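Local coordinates for protein cystalysin (PDB 1C7O) that belongs to the class I and II aminotransferase family of pyridoxal-phosphate-dependent proteins and binds PPG as a two-subunit assembly, at residues T7-K12 and D40-N45; S202-F207 and T230-A235; L62-P67 and M271-L276. All blocks are in the same frame, centred on the assembly; numbering follows the deposited sequence.

Interaction 1: T7-K12 and D40-N45; sequences TKISRK and DMEFKN
The guanidinium of R11 is met at its edge, near its own plane, by carboxylates from D40 and E42, while the carbonyl oxygen of M41 lies obliquely to it. R11 NH2 donates to D40 OD1 at 2.7 Å; the planes of the two flat groups are 55° apart, and NH2 meets OD1 from above the carboxylate plane. The E42 carboxylate is more nearly coplanar with the guanidinium, 19° away. R11 NH1 is modelled 2.6 Å from E42 OE2 as a second salt bridge, although the position of that oxygen is less certain. Bends at chi2 and chi3 turn the arginine so that each terminal nitrogen faces one acid. K18 NZ pairs with D40 OD2 and, as modelled, with the less certain E42 OE2.

I9 packs alongside, against the backbone of E42 and the end of K44. Its CG1 sits between backbone N and carbonyl carbon (chi1 64°), and CD1 beyond it ends 3.5 Å from E42 O. I9 CG2 comes within 4.0 Å of K44 NZ. A water donates to both I9 O and E42 OE1, bridging the two segments at 2.9 and 3.0 Å.

V61 of the second subunit packs on I9 and R11. The two loop segments flank helix 17-25 in sequence; R11 rests on K18 and W19 of that helix, while M41 and F43 lean on helix 289-313.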
loop_
_atom_site.group_PDB
_atom_site.type_symbol
_atom_site.label_atom_id
_atom_site.label_comp_id
_atom_site.label_asym_id
_atom_site.label_seq_id
_atom_site.Cartn_x
_atom_site.Cartn_y
_atom_site.Cartn_z
ATOM N N THR A 7 -4.863 12.580 -27.904
ATOM C CA THR A 7 -3.416 12.759 -27.867
ATOM C C THR A 7 -2.656 11.451 -27.639
ATOM O O THR A 7 -2.893 10.744 -26.659
ATOM C CB THR A 7 -3.015 13.748 -26.761
ATOM O OG1 THR A 7 -3.604 15.023 -27.031
ATOM C CG2 THR A 7 -1.489 13.881 -26.683
ATOM N N LYS A 8 -1.743 11.128 -28.546
ATOM C CA LYS A 8 -0.956 9.913 -28.404
ATOM C C LYS A 8 0.146 10.225 -27.401
ATOM O O LYS A 8 1.008 11.052 -27.675
ATOM C CB LYS A 8 -0.346 9.516 -29.750
ATOM C CG LYS A 8 0.568 8.304 -29.689
ATOM C CD LYS A 8 1.033 7.890 -31.080
ATOM C CE LYS A 8 1.849 6.611 -31.033
ATOM N NZ LYS A 8 2.393 6.282 -32.373
ATOM N N ILE A 9 0.119 9.579 -26.241
ATOM C CA ILE A 9 1.125 9.841 -25.220
ATOM C C ILE A 9 2.217 8.784 -25.163
ATOM O O ILE A 9 2.114 7.731 -25.792
ATOM C CB ILE A 9 0.492 9.933 -23.816
ATOM C CG1 ILE A 9 -0.114 8.582 -23.437
ATOM C CG2 ILE A 9 -0.558 11.037 -23.781
ATOM C CD1 ILE A 9 -0.779 8.568 -22.088
ATOM N N SER A 10 3.261 9.081 -24.393
ATOM C CA SER A 10 4.380 8.168 -24.216
ATOM C C SER A 10 4.649 7.977 -22.727
ATOM O O SER A 10 4.737 8.950 -21.987
ATOM C CB SER A 10 5.633 8.732 -24.885
ATOM O OG SER A 10 6.706 7.810 -24.803
ATOM N N ARG A 11 4.780 6.725 -22.296
ATOM C CA ARG A 11 5.045 6.415 -20.890
ATOM C C ARG A 11 6.449 5.821 -20.754
ATOM O O ARG A 11 6.738 5.087 -19.807
ATOM C CB ARG A 11 4.025 5.400 -20.352
ATOM C CG ARG A 11 2.551 5.680 -20.668
ATOM C CD ARG A 11 1.793 6.247 -19.480
ATOM N NE ARG A 11 1.747 5.347 -18.324
ATOM C CZ ARG A 11 1.049 4.213 -18.259
ATOM N NH1 ARG A 11 0.319 3.808 -19.290
ATOM N NH2 ARG A 11 1.067 3.489 -17.147
ATOM N N LYS A 12 7.322 6.130 -21.703
ATOM C CA LYS A 12 8.684 5.605 -21.665
ATOM C C LYS A 12 9.548 6.227 -20.563
ATOM O O LYS A 12 9.529 7.445 -20.347
ATOM C CB LYS A 12 9.359 5.807 -23.022
ATOM C CG LYS A 12 10.773 5.269 -23.084
ATOM C CD LYS A 12 11.411 5.562 -24.427
ATOM C CE LYS A 12 12.831 5.031 -24.486
ATOM N NZ LYS A 12 13.419 5.222 -25.837
ATOM N N ASP A 40 -4.322 -0.552 -17.699
ATOM C CA ASP A 40 -4.323 0.823 -17.201
ATOM C C ASP A 40 -4.508 1.615 -18.494
ATOM O O ASP A 40 -4.245 1.086 -19.578
ATOM C CB ASP A 40 -3.041 1.199 -16.407
ATOM C CG ASP A 40 -1.778 1.275 -17.260
ATOM O OD1 ASP A 40 -0.705 1.550 -16.667
ATOM O OD2 ASP A 40 -1.840 1.068 -18.488
ATOM N N MET A 41 -4.991 2.848 -18.406
ATOM C CA MET A 41 -5.270 3.626 -19.615
ATOM C C MET A 41 -4.138 4.420 -20.258
ATOM O O MET A 41 -3.208 4.877 -19.585
ATOM C CB MET A 41 -6.433 4.583 -19.360
ATOM C CG MET A 41 -7.706 3.924 -18.878
ATOM S SD MET A 41 -9.045 5.117 -18.848
ATOM C CE MET A 41 -10.374 4.123 -18.139
ATOM N N GLU A 42 -4.239 4.580 -21.577
ATOM C CA GLU A 42 -3.261 5.344 -22.336
ATOM C C GLU A 42 -3.882 6.704 -22.626
ATOM O O GLU A 42 -3.658 7.305 -23.680
ATOM C CB GLU A 42 -2.883 4.631 -23.645
ATOM C CG GLU A 42 -1.921 3.436 -23.477
ATOM C CD GLU A 42 -0.687 3.763 -22.630
ATOM O OE1 GLU A 42 0.032 4.737 -22.939
ATOM O OE2 GLU A 42 -0.435 3.035 -21.650
ATOM N N PHE A 43 -4.682 7.161 -21.668
ATOM C CA PHE A 43 -5.366 8.450 -21.717
ATOM C C PHE A 43 -4.883 9.285 -20.535
ATOM O O PHE A 43 -4.579 8.740 -19.474
ATOM C CB PHE A 43 -6.879 8.274 -21.568
ATOM C CG PHE A 43 -7.542 7.589 -22.725
ATOM C CD1 PHE A 43 -8.354 6.474 -22.511
ATOM C CD2 PHE A 43 -7.399 8.073 -24.017
ATOM C CE1 PHE A 43 -9.011 5.861 -23.570
ATOM C CE2 PHE A 43 -8.053 7.465 -25.081
ATOM C CZ PHE A 43 -8.858 6.362 -24.857
ATOM N N LYS A 44 -4.808 10.601 -20.709
ATOM C CA LYS A 44 -4.395 11.462 -19.613
ATOM C C LYS A 44 -5.509 11.390 -18.582
ATOM O O LYS A 44 -6.672 11.187 -18.935
ATOM C CB LYS A 44 -4.204 12.900 -20.097
ATOM C CG LYS A 44 -2.752 13.266 -20.452
ATOM C CD LYS A 44 -1.851 13.282 -19.198
ATOM C CE LYS A 44 -0.428 13.797 -19.469
ATOM N NZ LYS A 44 0.365 12.904 -20.358
ATOM N N ASN A 45 -5.155 11.534 -17.312
ATOM C CA ASN A 45 -6.138 11.483 -16.232
ATOM C C ASN A 45 -7.148 12.621 -16.308
ATOM O O ASN A 45 -6.863 13.683 -16.864
ATOM C CB ASN A 45 -5.421 11.527 -14.884
ATOM C CG ASN A 45 -4.693 10.247 -14.581
ATOM O OD1 ASN A 45 -5.316 9.216 -14.308
ATOM N ND2 ASN A 45 -3.367 10.288 -14.644
HETATM O O HOH W 1 -0.048 5.874 -25.751
#

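Interaction 2: S202-F207 and T230-A235; sequences SDEIHF and TITFTA. With PPG ((2E,3E)-4-(2-aminoethoxy)-2-[({3-hydroxy-2-methyl-5-[(phosphonooxy)methyl]pyridin-4-yl}methyl)imino]but-3-enoic acid), chain I.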
loop_
_atom_site.group_PDB
_atom_site.type_symbol
_atom_site.label_atom_id
_atom_site.label_comp_id
_atom_site.label_asym_id
_atom_site.label_seq_id
_atom_site.Cartn_x
_atom_site.Cartn_y
_atom_site.Cartn_z
ATOM N N SER A 202 -16.952 -11.426 -4.745
ATOM C CA SER A 202 -17.181 -10.819 -6.050
ATOM C C SER A 202 -16.286 -9.608 -6.330
ATOM O O SER A 202 -16.429 -8.547 -5.726
ATOM C CB SER A 202 -18.648 -10.417 -6.184
ATOM O OG SER A 202 -18.947 -10.032 -7.515
ATOM N N ASP A 203 -15.361 -9.783 -7.260
ATOM C CA ASP A 203 -14.433 -8.732 -7.652
ATOM C C ASP A 203 -15.120 -7.969 -8.770
ATOM O O ASP A 203 -15.204 -8.453 -9.894
ATOM C CB ASP A 203 -13.139 -9.383 -8.143
ATOM C CG ASP A 203 -12.142 -8.392 -8.696
ATOM O OD1 ASP A 203 -10.980 -8.806 -8.870
ATOM O OD2 ASP A 203 -12.504 -7.226 -8.964
ATOM N N GLU A 204 -15.618 -6.777 -8.453
ATOM C CA GLU A 204 -16.337 -5.955 -9.425
ATOM C C GLU A 204 -15.605 -4.649 -9.740
ATOM O O GLU A 204 -16.234 -3.628 -10.019
ATOM C CB GLU A 204 -17.746 -5.663 -8.892
ATOM C CG GLU A 204 -18.465 -6.919 -8.391
ATOM C CD GLU A 204 -19.943 -6.701 -8.075
ATOM O OE1 GLU A 204 -20.470 -5.600 -8.357
ATOM O OE2 GLU A 204 -20.580 -7.644 -7.553
ATOM N N ILE A 205 -14.275 -4.694 -9.711
ATOM C CA ILE A 205 -13.455 -3.514 -9.974
ATOM C C ILE A 205 -13.717 -2.885 -11.353
ATOM O O ILE A 205 -13.476 -1.687 -11.570
ATOM C CB ILE A 205 -11.944 -3.862 -9.829
ATOM C CG1 ILE A 205 -11.105 -2.583 -9.884
ATOM C CG2 ILE A 205 -11.525 -4.850 -10.914
ATOM C CD1 ILE A 205 -9.672 -2.784 -9.477
ATOM N N HIS A 206 -14.229 -3.693 -12.273
ATOM C CA HIS A 206 -14.530 -3.230 -13.621
ATOM C C HIS A 206 -15.973 -2.808 -13.821
ATOM O O HIS A 206 -16.354 -2.441 -14.934
ATOM C CB HIS A 206 -14.221 -4.334 -14.629
ATOM C CG HIS A 206 -12.778 -4.446 -14.977
ATOM N ND1 HIS A 206 -12.062 -5.612 -14.824
ATOM C CD2 HIS A 206 -11.913 -3.537 -15.488
ATOM C CE1 HIS A 206 -10.820 -5.419 -15.226
ATOM N NE2 HIS A 206 -10.705 -4.165 -15.633
ATOM N N PHE A 207 -16.766 -2.838 -12.752
ATOM C CA PHE A 207 -18.182 -2.522 -12.871
ATOM C C PHE A 207 -18.598 -1.139 -13.378
ATOM O O PHE A 207 -19.784 -0.903 -13.599
ATOM C CB PHE A 207 -18.919 -2.878 -11.561
ATOM C CG PHE A 207 -18.749 -1.884 -10.432
ATOM C CD1 PHE A 207 -19.363 -2.131 -9.206
ATOM C CD2 PHE A 207 -18.049 -0.694 -10.591
ATOM C CE1 PHE A 207 -19.288 -1.206 -8.163
ATOM C CE2 PHE A 207 -17.972 0.235 -9.555
ATOM C CZ PHE A 207 -18.592 -0.021 -8.343
ATOM N N THR A 230 -21.103 -12.192 1.815
ATOM C CA THR A 230 -20.403 -11.739 0.616
ATOM C C THR A 230 -19.439 -10.580 0.863
ATOM O O THR A 230 -19.692 -9.693 1.683
ATOM C CB THR A 230 -21.395 -11.294 -0.492
ATOM O OG1 THR A 230 -22.185 -12.408 -0.910
ATOM C CG2 THR A 230 -20.647 -10.761 -1.699
ATOM N N ILE A 231 -18.327 -10.611 0.132
ATOM C CA ILE A 231 -17.309 -9.571 0.184
ATOM C C ILE A 231 -17.236 -9.059 -1.239
ATOM O O ILE A 231 -16.946 -9.828 -2.150
ATOM C CB ILE A 231 -15.932 -10.135 0.534
ATOM C CG1 ILE A 231 -15.956 -10.777 1.918
ATOM C CG2 ILE A 231 -14.900 -9.029 0.486
ATOM C CD1 ILE A 231 -14.685 -11.532 2.246
ATOM N N THR A 232 -17.506 -7.772 -1.438
ATOM C CA THR A 232 -17.458 -7.187 -2.775
ATOM C C THR A 232 -16.239 -6.280 -2.940
ATOM O O THR A 232 -16.101 -5.289 -2.229
ATOM C CB THR A 232 -18.724 -6.360 -3.065
ATOM O OG1 THR A 232 -19.883 -7.194 -2.935
ATOM C CG2 THR A 232 -18.675 -5.785 -4.471
ATOM N N PHE A 233 -15.360 -6.610 -3.879
ATOM C CA PHE A 233 -14.173 -5.799 -4.110
ATOM C C PHE A 233 -14.427 -4.686 -5.127
ATOM O O PHE A 233 -14.727 -4.955 -6.300
ATOM C CB PHE A 233 -13.023 -6.673 -4.613
ATOM C CG PHE A 233 -12.738 -7.871 -3.754
ATOM C CD1 PHE A 233 -13.170 -9.134 -4.137
ATOM C CD2 PHE A 233 -12.011 -7.743 -2.574
ATOM C CE1 PHE A 233 -12.884 -10.253 -3.370
ATOM C CE2 PHE A 233 -11.715 -8.861 -1.794
ATOM C CZ PHE A 233 -12.155 -10.120 -2.196
ATOM N N THR A 234 -14.321 -3.435 -4.693
ATOM C CA THR A 234 -14.517 -2.337 -5.625
ATOM C C THR A 234 -13.363 -1.357 -5.520
ATOM O O THR A 234 -12.633 -1.359 -4.532
ATOM C CB THR A 234 -15.808 -1.575 -5.358
ATOM O OG1 THR A 234 -15.638 -0.736 -4.209
ATOM C CG2 THR A 234 -16.948 -2.545 -5.131
ATOM N N ALA A 235 -13.208 -0.520 -6.543
ATOM C CA ALA A 235 -12.152 0.480 -6.571
ATOM C C ALA A 235 -12.403 1.503 -7.674
ATOM O O ALA A 235 -13.141 1.241 -8.624
ATOM C CB ALA A 235 -10.808 -0.198 -6.792
HETATM N N1 PPG I . -9.167 -7.564 -10.464
HETATM C C2 PPG I . -9.430 -7.722 -11.818
HETATM C C2A PPG I . -10.565 -8.633 -12.149
HETATM C C3 PPG I . -8.600 -6.958 -12.758
HETATM O O3 PPG I . -8.931 -7.197 -14.078
HETATM C C4 PPG I . -7.589 -6.104 -12.288
HETATM C C4A PPG I . -6.638 -5.483 -13.316
HETATM C C5 PPG I . -7.392 -6.019 -10.786
HETATM C C6 PPG I . -8.210 -6.768 -9.947
HETATM C C5A PPG I . -6.230 -5.159 -10.151
HETATM O OP4 PPG I . -6.686 -4.410 -9.007
HETATM P P PPG I . -5.618 -3.648 -8.062
HETATM O OP1 PPG I . -4.815 -4.717 -7.423
HETATM O OP2 PPG I . -6.441 -2.821 -7.059
HETATM O OP3 PPG I . -4.856 -2.739 -8.952
HETATM N N4A PPG I . -5.564 -6.387 -13.658
HETATM C CAI PPG I . -4.624 -5.989 -14.721
HETATM C CBC PPG I . -4.777 -6.607 -16.079
HETATM O O2B PPG I . -3.895 -6.311 -17.124
HETATM O O3B PPG I . -5.763 -7.434 -16.296
HETATM C CBI PPG I . -3.638 -4.973 -14.472
HETATM C CGI PPG I . -2.266 -5.309 -14.320
HETATM O OET PPG I . -1.777 -6.113 -13.211
HETATM C CEI PPG I . -0.277 -6.004 -13.257
HETATM C CFI PPG I . 0.150 -4.543 -12.992
HETATM N NI PPG I . 1.563 -4.356 -13.095
#
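S202 and D203 pair in parallel with T232 and F233; F233 N donates to S202 O at 2.9 Å, and E204 N returns the bond to F233 O at 3.0 Å. S202 N adds a weak bond to I231 O, and the CA of T232 makes a CA-H...O contact with S202 O, which therefore receives two approaches from the same strand.

Two side-chain bonds lie within 202-207. S202 OG donates to E204 OE2 through the anti lone pair of that oxygen, and F219 N supplies a second bond to it. D203 OD2 accepts from I205 N at 3.2 Å with a nearly straight N-H...O angle of 169°, an Asx turn that holds the carboxylate as the chain leaves the strand. A type I turn from E204 to F207 follows.

Strands 199-203 and 230-234 are neighbours in the seven-stranded mixed sheet of the large domain, joined as a beta-alpha-beta unit with helix 224-227 between them. At the end of strand 199-203, D203 OD1 stands 2.7 Å from N1 of PPG, the placement of an aspartate beside the pyridine nitrogen known from this family. CG of D203 lies anti to the backbone N (chi1 175°), which sends the carboxylate to the bound group.

Apolar contacts occur on both sides of the pair. On the D203 side, the F233 ring presents its edge to D203 CA, with CD1 at 3.8 Å, and packs on V98 and A101 of helix 98-109. I205 divides its branches: CG2 lies 3.6 Å from PPG N1, whereas CD1 lies between PPG OP4 and A235 CB, 3.9 Å from the latter. On the S202 side, T232 CG2 meets E204 CD, while T232 OG1 bonds to Q220; F207 CE1 touches T234 CG2, and T234 OG1 bonds to N249 O.

Interaction 3: L62-P67 and M271-L276; sequences LGYTGP and MPFTTL. With PPG ((2E,3E)-4-(2-aminoethoxy)-2-[({3-hydroxy-2-methyl-5-[(phosphonooxy)methyl]pyridin-4-yl}methyl)imino]but-3-enoic acid), chain J.
Y64 runs from the backbone past F273 to the phosphate of PPG, and its ring divides its contacts between the two. CB is 3.8 Å from PPG NI, and CG lies near the same nitrogen. With CG anti to the carbonyl carbon (chi1 -72°), the ring reaches out between F273 and PPG. CD1 points into the face of F273, 3.6 Å from F273 CD1, and CE1 lies between that atom and PPG OP3. Along the other edge, CD2 and CE2 run beside PPG CGI, with CE2 3.6 Å from it. The chain of PPG lies over one face of the tyrosine, with CEI above the ring centre. CZ is near OP3, and at the tip Y64 OH donates to PPG OP3 at 2.7 Å; K238 of the second subunit is also hydrogen-bonded to this hydroxyl.

The rings of Y64 and F273 form a T-shaped pair, planes 86° apart and centroids 5.0 Å apart, with the tyrosine edge against the phenylalanine face. M271 O covers the opposite face of F273, and T65 O lies at its edge. That carbonyl also accepts a CA-H...O contact from F273 CA at 3.2 Å. T65 N adds a weak bond to F273 O. T65 OG1 donates to G63 O and packs 3.2 Å from T275 CB, while L62 CD2 abuts T275 CG2.

T274 is the N-cap of helix 275-287, its OG1 making a weak bond to G277 N. T275 and L276 pack on Y56 of helix 47-59, M271 and P67 touch Y278 of helix 275-287, and L17 of the second subunit packs on F273, placing this contact where the subunits meet beside a bound PPG.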
loop_
_atom_site.group_PDB
_atom_site.type_symbol
_atom_site.label_atom_id
_atom_site.label_comp_id
_atom_site.label_asym_id
_atom_site.label_seq_id
_atom_site.Cartn_x
_atom_site.Cartn_y
_atom_site.Cartn_z
ATOM N N LEU A 62 1.205 15.804 4.323
ATOM C CA LEU A 62 1.244 14.398 3.909
ATOM C C LEU A 62 1.606 13.376 5.000
ATOM O O LEU A 62 2.506 12.544 4.813
ATOM C CB LEU A 62 2.195 14.261 2.714
ATOM C CG LEU A 62 1.861 15.172 1.521
ATOM C CD1 LEU A 62 2.985 15.139 0.505
ATOM C CD2 LEU A 62 0.564 14.730 0.880
ATOM N N GLY A 63 0.888 13.421 6.120
ATOM C CA GLY A 63 1.155 12.499 7.215
ATOM C C GLY A 63 0.192 11.328 7.275
ATOM O O GLY A 63 -0.514 11.059 6.307
ATOM N N TYR A 64 0.154 10.628 8.406
ATOM C CA TYR A 64 -0.745 9.480 8.549
ATOM C C TYR A 64 -2.196 9.898 8.339
ATOM O O TYR A 64 -2.767 10.620 9.153
ATOM C CB TYR A 64 -0.559 8.830 9.924
ATOM C CG TYR A 64 0.747 8.079 10.040
ATOM C CD1 TYR A 64 0.962 6.906 9.318
ATOM C CD2 TYR A 64 1.799 8.579 10.808
ATOM C CE1 TYR A 64 2.196 6.251 9.352
ATOM C CE2 TYR A 64 3.037 7.937 10.844
ATOM C CZ TYR A 64 3.230 6.775 10.111
ATOM O OH TYR A 64 4.465 6.155 10.116
ATOM N N THR A 65 -2.787 9.427 7.244
ATOM C CA THR A 65 -4.155 9.782 6.903
ATOM C C THR A 65 -5.081 8.588 6.776
ATOM O O THR A 65 -4.670 7.506 6.354
ATOM C CB THR A 65 -4.220 10.555 5.558
ATOM O OG1 THR A 65 -3.207 11.569 5.522
ATOM C CG2 THR A 65 -5.582 11.214 5.399
ATOM N N GLY A 66 -6.342 8.810 7.138
ATOM C CA GLY A 66 -7.360 7.783 7.055
ATOM C C GLY A 66 -8.560 8.397 6.361
ATOM O O GLY A 66 -8.548 9.594 6.091
ATOM N N PRO A 67 -9.618 7.617 6.065
ATOM C CA PRO A 67 -10.822 8.121 5.391
ATOM C C PRO A 67 -11.705 9.034 6.244
ATOM O O PRO A 67 -11.962 8.743 7.410
ATOM C CB PRO A 67 -11.548 6.842 5.014
ATOM C CG PRO A 67 -11.249 5.964 6.189
ATOM C CD PRO A 67 -9.768 6.184 6.386
ATOM N N MET A 271 -3.472 -0.961 7.372
ATOM C CA MET A 271 -4.334 0.098 6.862
ATOM C C MET A 271 -3.571 1.030 5.927
ATOM O O MET A 271 -2.407 1.351 6.173
ATOM C CB MET A 271 -4.903 0.914 8.025
ATOM C CG MET A 271 -5.946 1.948 7.619
ATOM S SD MET A 271 -6.245 3.191 8.904
ATOM C CE MET A 271 -5.953 4.727 8.003
ATOM N N PRO A 272 -4.211 1.470 4.834
ATOM C CA PRO A 272 -3.556 2.375 3.888
ATOM C C PRO A 272 -3.576 3.775 4.493
ATOM O O PRO A 272 -4.615 4.218 4.980
ATOM C CB PRO A 272 -4.443 2.295 2.637
ATOM C CG PRO A 272 -5.246 1.031 2.828
ATOM C CD PRO A 272 -5.511 1.023 4.306
ATOM N N PHE A 273 -2.438 4.461 4.470
ATOM C CA PHE A 273 -2.350 5.814 5.018
ATOM C C PHE A 273 -2.167 6.843 3.906
ATOM O O PHE A 273 -2.083 8.044 4.162
ATOM C CB PHE A 273 -1.172 5.924 5.982
ATOM C CG PHE A 273 -1.264 5.008 7.164
ATOM C CD1 PHE A 273 -0.239 4.115 7.445
ATOM C CD2 PHE A 273 -2.370 5.045 8.011
ATOM C CE1 PHE A 273 -0.308 3.270 8.549
ATOM C CE2 PHE A 273 -2.450 4.202 9.122
ATOM C CZ PHE A 273 -1.418 3.313 9.391
ATOM N N THR A 274 -2.097 6.361 2.672
ATOM C CA THR A 274 -1.899 7.219 1.512
ATOM C C THR A 274 -2.948 8.330 1.404
ATOM O O THR A 274 -4.058 8.119 0.905
ATOM C CB THR A 274 -1.873 6.375 0.217
ATOM O OG1 THR A 274 -1.968 7.236 -0.927
ATOM C CG2 THR A 274 -3.013 5.385 0.211
ATOM N N THR A 275 -2.575 9.516 1.867
ATOM C CA THR A 275 -3.454 10.678 1.856
ATOM C C THR A 275 -4.083 11.051 0.505
ATOM O O THR A 275 -5.285 11.341 0.444
ATOM C CB THR A 275 -2.718 11.903 2.418
ATOM O OG1 THR A 275 -3.499 13.087 2.190
ATOM C CG2 THR A 275 -1.353 12.034 1.773
ATOM N N LEU A 276 -3.292 11.043 -0.569
ATOM C CA LEU A 276 -3.814 11.394 -1.892
ATOM C C LEU A 276 -4.769 10.336 -2.437
ATOM O O LEU A 276 -5.706 10.654 -3.187
ATOM C CB LEU A 276 -2.670 11.619 -2.886
ATOM C CG LEU A 276 -1.686 12.737 -2.516
ATOM C CD1 LEU A 276 -0.603 12.815 -3.574
ATOM C CD2 LEU A 276 -2.408 14.061 -2.400
HETATM N N1 PPG J . 9.259 1.946 12.682
HETATM C C2 PPG J . 9.528 2.746 13.802
HETATM C C2A PPG J . 10.694 2.272 14.641
HETATM C C3 PPG J . 8.654 3.917 14.020
HETATM O O3 PPG J . 8.996 4.573 15.119
HETATM C C4 PPG J . 7.602 4.212 13.146
HETATM C C4A PPG J . 6.623 5.356 13.508
HETATM C C5 PPG J . 7.401 3.239 11.957
HETATM C C6 PPG J . 8.268 2.136 11.788
HETATM C C5A PPG J . 6.145 3.393 11.015
HETATM O OP4 PPG J . 6.469 3.037 9.688
HETATM P P PPG J . 5.369 2.864 8.537
HETATM O OP1 PPG J . 4.751 1.524 8.613
HETATM O OP2 PPG J . 6.375 2.982 7.378
HETATM O OP3 PPG J . 4.470 4.029 8.473
HETATM N N4A PPG J . 5.544 4.834 14.335
HETATM C CAI PPG J . 4.656 5.812 15.011
HETATM C CBC PPG J . 4.940 6.299 16.412
HETATM O O2B PPG J . 4.086 7.244 16.948
HETATM O O3B PPG J . 5.975 5.858 17.123
HETATM C CBI PPG J . 3.419 6.321 14.345
HETATM C CGI PPG J . 2.595 5.494 13.504
HETATM O OET PPG J . 1.215 5.512 13.630
HETATM C CEI PPG J . 0.715 4.654 12.627
HETATM C CFI PPG J . -0.786 4.725 12.689
HETATM N NI PPG J . -1.192 6.124 12.490
#

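Overall arrangement
All three contacts are largely buried, but at different depths: interaction 2 lies about 9 Å from the centre of the chain, interaction 1 about 18 Å and interaction 3 about 24 Å, measured between centres. None shares an element with another. Interaction 2 belongs to the central sheet and relies on regular backbone bonds. The other two pair loops, or a loop with a helix start, and rely more on side chains, charged in interaction 1 and mainly aromatic and apolar in interaction 3. Both of these also touch the second subunit, where D40 and Y64 of opposite chains approach each other. Interactions 2 and 3 reach different PPG molecules; the one beside 202-207 is also bonded by Y64 of the second subunit.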